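Local atomic coordinates of ribose 5-phosphate isomerase RpiB (Thermoanaerobacter tengcongensis, PDB entry 4EGS), a protein that probably hydrolyses phosphotyrosine in proteins through its N-terminal phosphatase domain, the part crystallised here, and may as a whole protein also interconvert aldoses and ketoses. Residues L105-E108 with D109-A113; S129-P132 with E133-D136; K137-T140 with I141-V145; V161-K164 with T165-L169. All coordinates share one frame; numbering follows the deposited sequence. Where two conformers were deposited one is given.

Contact 1. Residues L105-E108 with D109-A113; sequences LREE and DLKGA
Arg106 and Asp109 make a local polar contact at the start of helix 108-112, where the loop after helix 83-93 turns into the helix. Asp109 folds its carboxylate back over the incoming chain. Its CG almost eclipses its own backbone N (chi1 -6°), an unusual torsion that turns both oxygens toward Arg106. Arg106 N gives a hydrogen bond to Asp109 OD1 at 3.0 Å, approaching from above the carboxylate plane. The other oxygen, OD2, makes a salt bridge at the edge of the Arg106 guanidinium. The two flat groups are nearly coplanar, 17° apart. The refined NH1 to OD2 distance is too short to be taken literally. Were Asp109 an alanine, Arg106 N would probably lose its acceptor and the guanidinium its nearby counter-charge, so that the loop would be less firmly held.

Further along, Lys111 lies beside Glu107, with Lys111 CE 3.7 Å from Glu107 CD. The charged ends stay apart, Lys111 NZ being 4.7 Å from Glu107 OE1. A weak backbone bond runs from Lys111 N to Glu107 O at 3.4 Å. On the inner side, Leu105 CD2 meets Leu110 CD1 at 3.7 Å. Leu105 also touches Val40, while Leu110 and Asp109 rest on Leu38. The turn thus packs against strand 36-41, with Tyr131 and Tyr134 of the loop after helix 121-130 alongside.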
loop_
_atom_site.group_PDB
_atom_site.type_symbol
_atom_site.label_atom_id
_atom_site.label_comp_id
_atom_site.label_asym_id
_atom_site.label_seq_id
_atom_site.Cartn_x
_atom_site.Cartn_y
_atom_site.Cartn_z
ATOM N N LEU A 105 21.302 7.370 -9.668
ATOM C CA LEU A 105 20.449 7.850 -8.588
ATOM C C LEU A 105 20.811 9.269 -8.142
ATOM O O LEU A 105 21.986 9.600 -7.959
ATOM C CB LEU A 105 20.491 6.875 -7.407
ATOM C CG LEU A 105 19.402 7.009 -6.341
ATOM C CD1 LEU A 105 18.899 5.637 -5.924
ATOM C CD2 LEU A 105 19.920 7.771 -5.133
ATOM N N ARG A 106 19.787 10.103 -7.981
ATOM C CA ARG A 106 19.966 11.489 -7.567
ATOM C C ARG A 106 19.238 11.728 -6.250
ATOM O O ARG A 106 19.098 10.820 -5.435
ATOM C CB ARG A 106 19.410 12.433 -8.633
ATOM C CG ARG A 106 19.639 11.966 -10.057
ATOM C CD ARG A 106 18.586 12.544 -10.988
ATOM N NE ARG A 106 18.465 11.774 -12.222
ATOM C CZ ARG A 106 17.752 10.657 -12.337
ATOM N NH1 ARG A 106 17.102 10.172 -11.288
ATOM N NH2 ARG A 106 17.694 10.020 -13.499
ATOM N N GLU A 107 18.769 12.955 -6.047
ATOM C CA GLU A 107 17.983 13.268 -4.861
ATOM C C GLU A 107 16.500 13.306 -5.216
ATOM O O GLU A 107 15.637 13.234 -4.340
ATOM C CB GLU A 107 18.420 14.602 -4.256
ATOM C CG GLU A 107 18.246 14.672 -2.746
ATOM C CD GLU A 107 18.324 16.087 -2.211
ATOM O OE1 GLU A 107 18.608 16.253 -1.005
ATOM O OE2 GLU A 107 18.092 17.032 -2.991
ATOM N N GLU A 108 16.216 13.412 -6.510
ATOM C CA GLU A 108 14.846 13.481 -7.005
ATOM C C GLU A 108 14.097 12.172 -6.772
ATOM O O GLU A 108 12.910 12.177 -6.440
ATOM C CB GLU A 108 14.845 13.814 -8.501
ATOM C CG GLU A 108 13.913 14.949 -8.895
ATOM C CD GLU A 108 14.005 15.291 -10.371
ATOM O OE1 GLU A 108 14.099 16.492 -10.702
ATOM O OE2 GLU A 108 13.978 14.358 -11.202
ATOM N N ASP A 109 14.797 11.055 -6.944
ATOM C CA ASP A 109 14.176 9.737 -6.850
ATOM C C ASP A 109 13.905 9.314 -5.408
ATOM O O ASP A 109 12.890 8.679 -5.124
ATOM C CB ASP A 109 15.038 8.681 -7.549
ATOM C CG ASP A 109 16.222 9.279 -8.278
ATOM O OD1 ASP A 109 16.829 10.232 -7.747
ATOM O OD2 ASP A 109 16.546 8.799 -9.385
ATOM N N LEU A 110 14.811 9.665 -4.503
ATOM C CA LEU A 110 14.688 9.263 -3.104
ATOM C C LEU A 110 13.547 9.976 -2.383
ATOM O O LEU A 110 12.812 9.360 -1.612
ATOM C CB LEU A 110 16.009 9.478 -2.365
ATOM C CG LEU A 110 16.757 8.202 -1.975
ATOM C CD1 LEU A 110 16.839 7.248 -3.153
ATOM C CD2 LEU A 110 18.145 8.532 -1.460
ATOM N N LYS A 111 13.406 11.274 -2.635
ATOM C CA LYS A 111 12.346 12.068 -2.018
ATOM C C LYS A 111 10.961 11.621 -2.473
ATOM O O LYS A 111 10.028 11.545 -1.672
ATOM C CB LYS A 111 12.536 13.551 -2.338
ATOM C CG LYS A 111 13.657 14.225 -1.568
ATOM C CD LYS A 111 13.929 15.616 -2.120
ATOM C CE LYS A 111 14.779 16.443 -1.170
ATOM N NZ LYS A 111 14.046 16.767 0.087
ATOM N N GLY A 112 10.832 11.330 -3.763
ATOM C CA GLY A 112 9.558 10.931 -4.332
ATOM C C GLY A 112 9.178 9.501 -3.998
ATOM O O GLY A 112 8.044 9.081 -4.233
ATOM N N ALA A 113 10.125 8.753 -3.444
ATOM C CA ALA A 113 9.897 7.350 -3.119
ATOM C C ALA A 113 9.308 7.163 -1.725
ATOM O O ALA A 113 9.847 7.668 -0.740
ATOM C CB ALA A 113 11.188 6.556 -3.259
#

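Contact 2. Residues S129-P132 with E133-D136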
loop_
_atom_site.group_PDB
_atom_site.type_symbol
_atom_site.label_atom_id
_atom_site.label_comp_id
_atom_site.label_asym_id
_atom_site.label_seq_id
_atom_site.Cartn_x
_atom_site.Cartn_y
_atom_site.Cartn_z
ATOM N N SER A 129 24.504 5.168 4.155
ATOM C CA SER A 129 25.708 5.852 4.614
ATOM C C SER A 129 25.721 7.281 4.087
ATOM O O SER A 129 26.034 8.224 4.813
ATOM C CB SER A 129 26.964 5.110 4.153
ATOM O OG SER A 129 27.084 5.131 2.740
ATOM N N GLN A 130 25.367 7.427 2.815
ATOM C CA GLN A 130 25.337 8.728 2.167
ATOM C C GLN A 130 24.050 9.492 2.471
ATOM O O GLN A 130 24.070 10.710 2.656
ATOM C CB GLN A 130 25.509 8.554 0.657
ATOM C CG GLN A 130 24.947 9.692 -0.166
ATOM C CD GLN A 130 25.871 10.104 -1.285
ATOM O OE1 GLN A 130 25.945 9.448 -2.323
ATOM N NE2 GLN A 130 26.587 11.202 -1.079
ATOM N N TYR A 131 22.933 8.772 2.529
ATOM C CA TYR A 131 21.634 9.395 2.765
ATOM C C TYR A 131 21.012 8.953 4.086
ATOM O O TYR A 131 20.107 8.119 4.099
ATOM C CB TYR A 131 20.671 9.072 1.622
ATOM C CG TYR A 131 21.174 9.463 0.251
ATOM C CD1 TYR A 131 21.232 10.797 -0.133
ATOM C CD2 TYR A 131 21.578 8.499 -0.665
ATOM C CE1 TYR A 131 21.687 11.161 -1.387
ATOM C CE2 TYR A 131 22.031 8.853 -1.922
ATOM C CZ TYR A 131 22.084 10.185 -2.277
ATOM O OH TYR A 131 22.537 10.543 -3.526
ATOM N N PRO A 132 21.490 9.514 5.207
ATOM C CA PRO A 132 20.889 9.178 6.498
ATOM C C PRO A 132 19.532 9.860 6.634
ATOM O O PRO A 132 19.325 10.923 6.045
ATOM C CB PRO A 132 21.884 9.760 7.513
ATOM C CG PRO A 132 23.108 10.136 6.718
ATOM C CD PRO A 132 22.601 10.463 5.360
ATOM N N GLU A 133 18.623 9.242 7.386
ATOM C CA GLU A 133 17.260 9.747 7.588
ATOM C C GLU A 133 16.379 9.660 6.336
ATOM O O GLU A 133 15.191 9.983 6.376
ATOM C CB GLU A 133 17.251 11.152 8.212
ATOM C CG GLU A 133 17.702 11.185 9.672
ATOM C CD GLU A 133 19.191 10.919 9.838
ATOM O OE1 GLU A 133 19.997 11.642 9.215
ATOM O OE2 GLU A 133 19.554 9.987 10.589
ATOM N N TYR A 134 16.977 9.231 5.228
ATOM C CA TYR A 134 16.227 8.654 4.124
ATOM C C TYR A 134 16.232 7.165 4.412
ATOM O O TYR A 134 15.500 6.388 3.801
ATOM C CB TYR A 134 16.921 8.913 2.788
ATOM C CG TYR A 134 16.666 10.281 2.202
ATOM C CD1 TYR A 134 15.383 10.812 2.149
ATOM C CD2 TYR A 134 17.712 11.043 1.699
ATOM C CE1 TYR A 134 15.151 12.065 1.610
ATOM C CE2 TYR A 134 17.490 12.294 1.161
ATOM C CZ TYR A 134 16.210 12.800 1.119
ATOM O OH TYR A 134 15.994 14.048 0.582
ATOM N N ALA A 135 17.074 6.789 5.371
ATOM C CA ALA A 135 17.304 5.397 5.740
ATOM C C ALA A 135 16.055 4.706 6.276
ATOM O O ALA A 135 15.976 3.476 6.284
ATOM C CB ALA A 135 18.436 5.308 6.760
ATOM N N ASP A 136 15.084 5.495 6.724
ATOM C CA ASP A 136 13.850 4.951 7.280
ATOM C C ASP A 136 13.048 4.191 6.228
ATOM O O ASP A 136 12.305 3.264 6.550
ATOM C CB ASP A 136 12.996 6.065 7.891
ATOM C CG ASP A 136 11.792 5.530 8.645
ATOM O OD1 ASP A 136 10.701 6.127 8.530
ATOM O OD2 ASP A 136 11.940 4.513 9.356
#
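Tyr131 and Tyr134 touch by a methylene against a ring edge. Tyr131 CB lies in the plane of the Tyr134 ring, 3.6 Å from its CD2. The same CD2 comes within 4.0 Å of Tyr131 CD1, and that atom approaches the Tyr131 ring obliquely. Tyr134 CG stands beside its own backbone N (chi1 -81°), which helps to bring the CD2 edge of the ring to Tyr131 CB. Tyr134 CB also sits 3.5 Å from Tyr131 O. Next to it in the chain, Glu133 bends at its second torsion and doubles back on Pro132. Glu133 OE1 then lies 3.2 Å from Pro132 CB, a contact with a ring carbon and not a polar bond.

A type II beta turn from Tyr131 to Tyr134 sets up these meetings. Pro132 takes the second place of the turn and Glu133 the third, where its backbone has a positive phi of 70°. The turn lies in a beta-alpha-beta unit. It follows helix 121-130, which connects the parallel strands 115-118 and 138-140, and the chain leaves helical geometry at Tyr131.

The next shell holds the two rings. Gln130 CG stands 3.4 Å above the centre of the Tyr131 ring and covers one face. Tyr131 also packs on Leu105 and Leu110. Tyr134 reaches the same neighbouring helix, 108-112, and touches Leu110 and Lys111 there. Glu107, in the loop just before that helix, meets Tyr134 as well.

Contact 3. Residues K137-T140 with I141-V145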
loop_
_atom_site.group_PDB
_atom_site.type_symbol
_atom_site.label_atom_id
_atom_site.label_comp_id
_atom_site.label_asym_id
_atom_site.label_seq_id
_atom_site.Cartn_x
_atom_site.Cartn_y
_atom_site.Cartn_z
ATOM N N LYS A 137 13.203 4.587 4.969
ATOM C CA LYS A 137 12.496 3.934 3.873
ATOM C C LYS A 137 13.427 3.090 3.005
ATOM O O LYS A 137 13.009 2.543 1.985
ATOM C CB LYS A 137 11.740 4.962 3.023
ATOM C CG LYS A 137 12.578 6.142 2.555
ATOM C CD LYS A 137 11.711 7.189 1.873
ATOM C CE LYS A 137 12.516 8.412 1.473
ATOM N NZ LYS A 137 11.660 9.445 0.822
ATOM N N ILE A 138 14.686 2.978 3.420
ATOM C CA ILE A 138 15.662 2.174 2.691
ATOM C C ILE A 138 15.786 0.770 3.271
ATOM O O ILE A 138 16.142 0.598 4.437
ATOM C CB ILE A 138 17.061 2.822 2.692
ATOM C CG1 ILE A 138 17.013 4.209 2.053
ATOM C CG2 ILE A 138 18.054 1.933 1.960
ATOM C CD1 ILE A 138 18.336 4.941 2.081
ATOM N N PHE A 139 15.490 -0.232 2.451
ATOM C CA PHE A 139 15.632 -1.623 2.859
ATOM C C PHE A 139 16.137 -2.465 1.695
ATOM O O PHE A 139 16.155 -2.009 0.551
ATOM C CB PHE A 139 14.298 -2.180 3.365
ATOM C CG PHE A 139 13.697 -1.387 4.489
ATOM C CD1 PHE A 139 12.658 -0.501 4.251
ATOM C CD2 PHE A 139 14.173 -1.521 5.783
ATOM C CE1 PHE A 139 12.102 0.232 5.284
ATOM C CE2 PHE A 139 13.622 -0.789 6.821
ATOM C CZ PHE A 139 12.586 0.087 6.570
ATOM N N THR A 140 16.551 -3.691 1.994
ATOM C CA THR A 140 16.975 -4.629 0.962
ATOM C C THR A 140 15.763 -5.429 0.482
ATOM O O THR A 140 14.808 -5.630 1.233
ATOM C CB THR A 140 18.132 -5.543 1.460
ATOM O OG1 THR A 140 19.305 -5.307 0.672
ATOM C CG2 THR A 140 17.766 -7.020 1.390
ATOM N N ILE A 141 15.795 -5.853 -0.779
ATOM C CA ILE A 141 14.672 -6.548 -1.400
ATOM C C ILE A 141 14.260 -7.823 -0.650
ATOM O O ILE A 141 13.087 -8.196 -0.646
ATOM C CB ILE A 141 14.971 -6.870 -2.888
ATOM C CG1 ILE A 141 13.702 -7.316 -3.621
ATOM C CG2 ILE A 141 16.085 -7.898 -3.016
ATOM C CD1 ILE A 141 12.914 -6.173 -4.221
ATOM N N LYS A 142 15.224 -8.475 -0.006
ATOM C CA LYS A 142 14.964 -9.705 0.736
ATOM C C LYS A 142 14.541 -9.417 2.174
ATOM O O LYS A 142 13.644 -10.065 2.708
ATOM C CB LYS A 142 16.202 -10.605 0.727
ATOM C CG LYS A 142 16.637 -11.058 -0.660
ATOM C CD LYS A 142 15.856 -12.278 -1.126
ATOM C CE LYS A 142 16.630 -13.560 -0.871
ATOM N NZ LYS A 142 17.981 -13.505 -1.489
ATOM N N GLU A 143 15.188 -8.436 2.796
ATOM C CA GLU A 143 14.935 -8.129 4.201
ATOM C C GLU A 143 13.566 -7.492 4.420
ATOM O O GLU A 143 13.003 -7.590 5.509
ATOM C CB GLU A 143 16.035 -7.229 4.774
ATOM C CG GLU A 143 15.710 -5.743 4.739
ATOM C CD GLU A 143 16.811 -4.889 5.333
ATOM O OE1 GLU A 143 16.773 -3.655 5.146
ATOM O OE2 GLU A 143 17.714 -5.450 5.988
ATOM N N PHE A 144 13.032 -6.844 3.390
ATOM C CA PHE A 144 11.732 -6.191 3.506
ATOM C C PHE A 144 10.611 -7.222 3.583
ATOM O O PHE A 144 9.586 -6.994 4.226
ATOM C CB PHE A 144 11.492 -5.230 2.340
ATOM C CG PHE A 144 10.209 -4.450 2.451
ATOM C CD1 PHE A 144 10.151 -3.288 3.203
ATOM C CD2 PHE A 144 9.062 -4.879 1.803
ATOM C CE1 PHE A 144 8.974 -2.570 3.307
ATOM C CE2 PHE A 144 7.883 -4.165 1.905
ATOM C CZ PHE A 144 7.839 -3.009 2.657
ATOM N N VAL A 145 10.811 -8.359 2.923
ATOM C CA VAL A 145 9.827 -9.432 2.955
ATOM C C VAL A 145 10.181 -10.473 4.015
ATOM O O VAL A 145 9.676 -11.596 3.992
ATOM C CB VAL A 145 9.661 -10.102 1.574
ATOM C CG1 VAL A 145 9.127 -9.099 0.563
ATOM C CG2 VAL A 145 10.978 -10.692 1.100
#
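Phe144 has its CG anti to the backbone N (chi1 -176°), which sends its ring back toward that of Phe139. Glu143 has a first torsion of 95°, well off the nearest staggered value, and its extended chain carries the carboxylate alongside the strand. The two phenylalanines meet at 3.9 Å, CD1 to CD1. Their ring planes lie 46° apart, an oblique pairing.

Glu143 OE1 accepts a hydrogen bond from Thr140 N at 3.2 Å. The donor comes from well above the carboxylate plane. The same oxygen lies in the plane of the Phe139 ring, at its edge, 3.4 Å from CD2. It also makes a salt bridge with Lys124 of helix 121-130, so one oxygen serves both a backbone N-H and a lysine. With an alanine at Glu143, Thr140 N would probably lose this acceptor and Lys124 this salt-bridge partner.

The backbone adds a second tie. Phe144 N bonds to Thr140 O at 3.0 Å and closes a helix-like turn. Thr140 CG2 packs on Glu143 CB at 3.8 Å. Phe144 further rests on Leu115 and Leu117 of the adjoining strand and on Leu176 of helix 159-179.

Ile141 begins the turn, its side chain about 8 Å from that of Arg47, a predicted active-site residue. The arrangement is the exit from edge strand 138-140 in the four-stranded parallel sheet, strand order 2-1-3-4, of the low molecular weight tyrosine phosphatase fold.

Contact 4. Residues V161-K164 with T165-L169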
loop_
_atom_site.group_PDB
_atom_site.type_symbol
_atom_site.label_atom_id
_atom_site.label_comp_id
_atom_site.label_asym_id
_atom_site.label_seq_id
_atom_site.Cartn_x
_atom_site.Cartn_y
_atom_site.Cartn_z
ATOM N N VAL A 161 20.660 -18.104 -15.950
ATOM C CA VAL A 161 20.951 -17.303 -14.768
ATOM C C VAL A 161 20.029 -16.090 -14.724
ATOM O O VAL A 161 19.503 -15.738 -13.668
ATOM C CB VAL A 161 22.415 -16.833 -14.750
ATOM C CG1 VAL A 161 22.742 -16.155 -13.428
ATOM C CG2 VAL A 161 23.347 -18.004 -14.991
ATOM N N TYR A 162 19.843 -15.453 -15.878
ATOM C CA TYR A 162 18.880 -14.366 -16.009
ATOM C C TYR A 162 17.486 -14.887 -15.700
ATOM O O TYR A 162 16.662 -14.186 -15.114
ATOM C CB TYR A 162 18.906 -13.785 -17.423
ATOM C CG TYR A 162 19.927 -12.691 -17.639
ATOM C CD1 TYR A 162 21.215 -12.988 -18.061
ATOM C CD2 TYR A 162 19.596 -11.357 -17.431
ATOM C CE1 TYR A 162 22.147 -11.989 -18.265
ATOM C CE2 TYR A 162 20.521 -10.351 -17.631
ATOM C CZ TYR A 162 21.795 -10.672 -18.047
ATOM O OH TYR A 162 22.719 -9.673 -18.246
ATOM N N LYS A 163 17.232 -16.127 -16.104
ATOM C CA LYS A 163 15.943 -16.766 -15.879
ATOM C C LYS A 163 15.716 -17.012 -14.395
ATOM O O LYS A 163 14.643 -16.727 -13.868
ATOM C CB LYS A 163 15.861 -18.082 -16.653
ATOM C CG LYS A 163 14.490 -18.738 -16.631
ATOM C CD LYS A 163 14.478 -20.061 -17.392
ATOM C CE LYS A 163 14.568 -19.863 -18.903
ATOM N NZ LYS A 163 15.956 -19.636 -19.402
ATOM N N LYS A 164 16.737 -17.541 -13.727
ATOM C CA LYS A 164 16.674 -17.822 -12.298
ATOM C C LYS A 164 16.498 -16.538 -11.490
ATOM O O LYS A 164 15.759 -16.509 -10.505
ATOM C CB LYS A 164 17.937 -18.566 -11.852
ATOM C CG LYS A 164 18.014 -18.849 -10.360
ATOM C CD LYS A 164 16.938 -19.828 -9.924
ATOM C CE LYS A 164 17.104 -21.176 -10.606
ATOM N NZ LYS A 164 18.363 -21.859 -10.201
ATOM N N THR A 165 17.181 -15.479 -11.915
ATOM C CA THR A 165 17.077 -14.178 -11.260
ATOM C C THR A 165 15.683 -13.584 -11.457
ATOM O O THR A 165 15.130 -12.952 -10.552
ATOM C CB THR A 165 18.177 -13.207 -11.762
ATOM O OG1 THR A 165 19.191 -13.076 -10.758
ATOM C CG2 THR A 165 17.612 -11.828 -12.072
ATOM N N ALA A 166 15.112 -13.813 -12.634
ATOM C CA ALA A 166 13.760 -13.356 -12.934
ATOM C C ALA A 166 12.713 -14.054 -12.064
ATOM O O ALA A 166 11.747 -13.431 -11.623
ATOM C CB ALA A 166 13.448 -13.549 -14.415
ATOM N N GLU A 167 12.914 -15.345 -11.821
ATOM C CA GLU A 167 12.003 -16.129 -10.996
ATOM C C GLU A 167 12.033 -15.654 -9.545
ATOM O O GLU A 167 10.984 -15.467 -8.925
ATOM C CB GLU A 167 12.373 -17.607 -11.061
ATOM C CG GLU A 167 12.333 -18.217 -12.449
ATOM C CD GLU A 167 13.181 -19.465 -12.526
ATOM O OE1 GLU A 167 13.186 -20.134 -13.579
ATOM O OE2 GLU A 167 13.849 -19.773 -11.519
ATOM N N GLU A 168 13.236 -15.460 -9.010
ATOM C CA GLU A 168 13.390 -14.986 -7.638
ATOM C C GLU A 168 12.725 -13.627 -7.465
ATOM O O GLU A 168 11.990 -13.405 -6.506
ATOM C CB GLU A 168 14.867 -14.914 -7.235
ATOM C CG GLU A 168 15.090 -14.290 -5.861
ATOM C CD GLU A 168 16.499 -14.493 -5.331
ATOM O OE1 GLU A 168 17.130 -15.513 -5.676
ATOM O OE2 GLU A 168 16.974 -13.629 -4.564
ATOM N N LEU A 169 12.976 -12.731 -8.414
ATOM C CA LEU A 169 12.378 -11.401 -8.403
ATOM C C LEU A 169 10.855 -11.471 -8.442
ATOM O O LEU A 169 10.174 -10.759 -7.704
ATOM C CB LEU A 169 12.903 -10.577 -9.581
ATOM C CG LEU A 169 13.733 -9.337 -9.242
ATOM C CD1 LEU A 169 14.613 -9.582 -8.025
ATOM C CD2 LEU A 169 14.580 -8.931 -10.438
#
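Four successive i to i+4 bonds join Val161-Lys164 to Thr165-Leu169 in regular alpha-helix, from Thr165 N to Val161 O at 2.9 Å through to Glu168 N to Lys164 O at 3.1 Å. Glu167 carries the side-chain contact. Its CG stands beside its own backbone N (chi1 -60°), and its extended chain runs back along the helix over the preceding turn. Glu167 CG comes to 3.1 Å from Lys163 O. The carboxylate then meets the aliphatic parts of two lysines. OE1 lies 3.6 Å from Lys163 CG, and OE2 lies 3.5 Å from Lys164 CD. Lys164 curls through three bent torsions, yet its NZ stops 5.1 Å from Glu167 OE2. Lys163 turns its amine toward Glu160, in a long and weak ion pair.

Tyr162, Thr165 and Ala166 are buried. Thr165 and Ala166 both pack on Met50 of helix 47-61, and the Thr165 side chain is about 5 Å from that of Arg47, a predicted active-site residue. Tyr162 touches Cys46 and Pro154, and its side chain is about 6 Å from that of Asp153, the predicted proton donor. Its OH makes a weak hydrogen bond to Ser82 OG.

The Glu167 carboxylate therefore meets the methylenes of the two lysines, not their amines, and the opposite charges would probably attract each other only at a distance. Within this stretch the backbone bonds, not a salt bridge, hold the turn.

How the contacts relate
Each contact joins two adjoining segments of the chain, so they come in series and none nests or crosses. Contact 1 closes the turn into helix 108-112. Contact 2 closes the turn after helix 121-130 and touches contact 1, with Leu110 CD2 3.5 Å from Tyr131 CD2. Contact 3 follows directly, at the strand 138-140 and its exit. Lys137 NZ reaches back to Leu110 O and Ala113 O of contact 1, two probable hydrogen bonds. Contact 4 lies on helix 159-179, on the opposite side of the chain's centre from contacts 1 and 2. A salt bridge from Lys142 to Glu168 links contacts 3 and 4, tying the loop that leaves the edge strand to that helix.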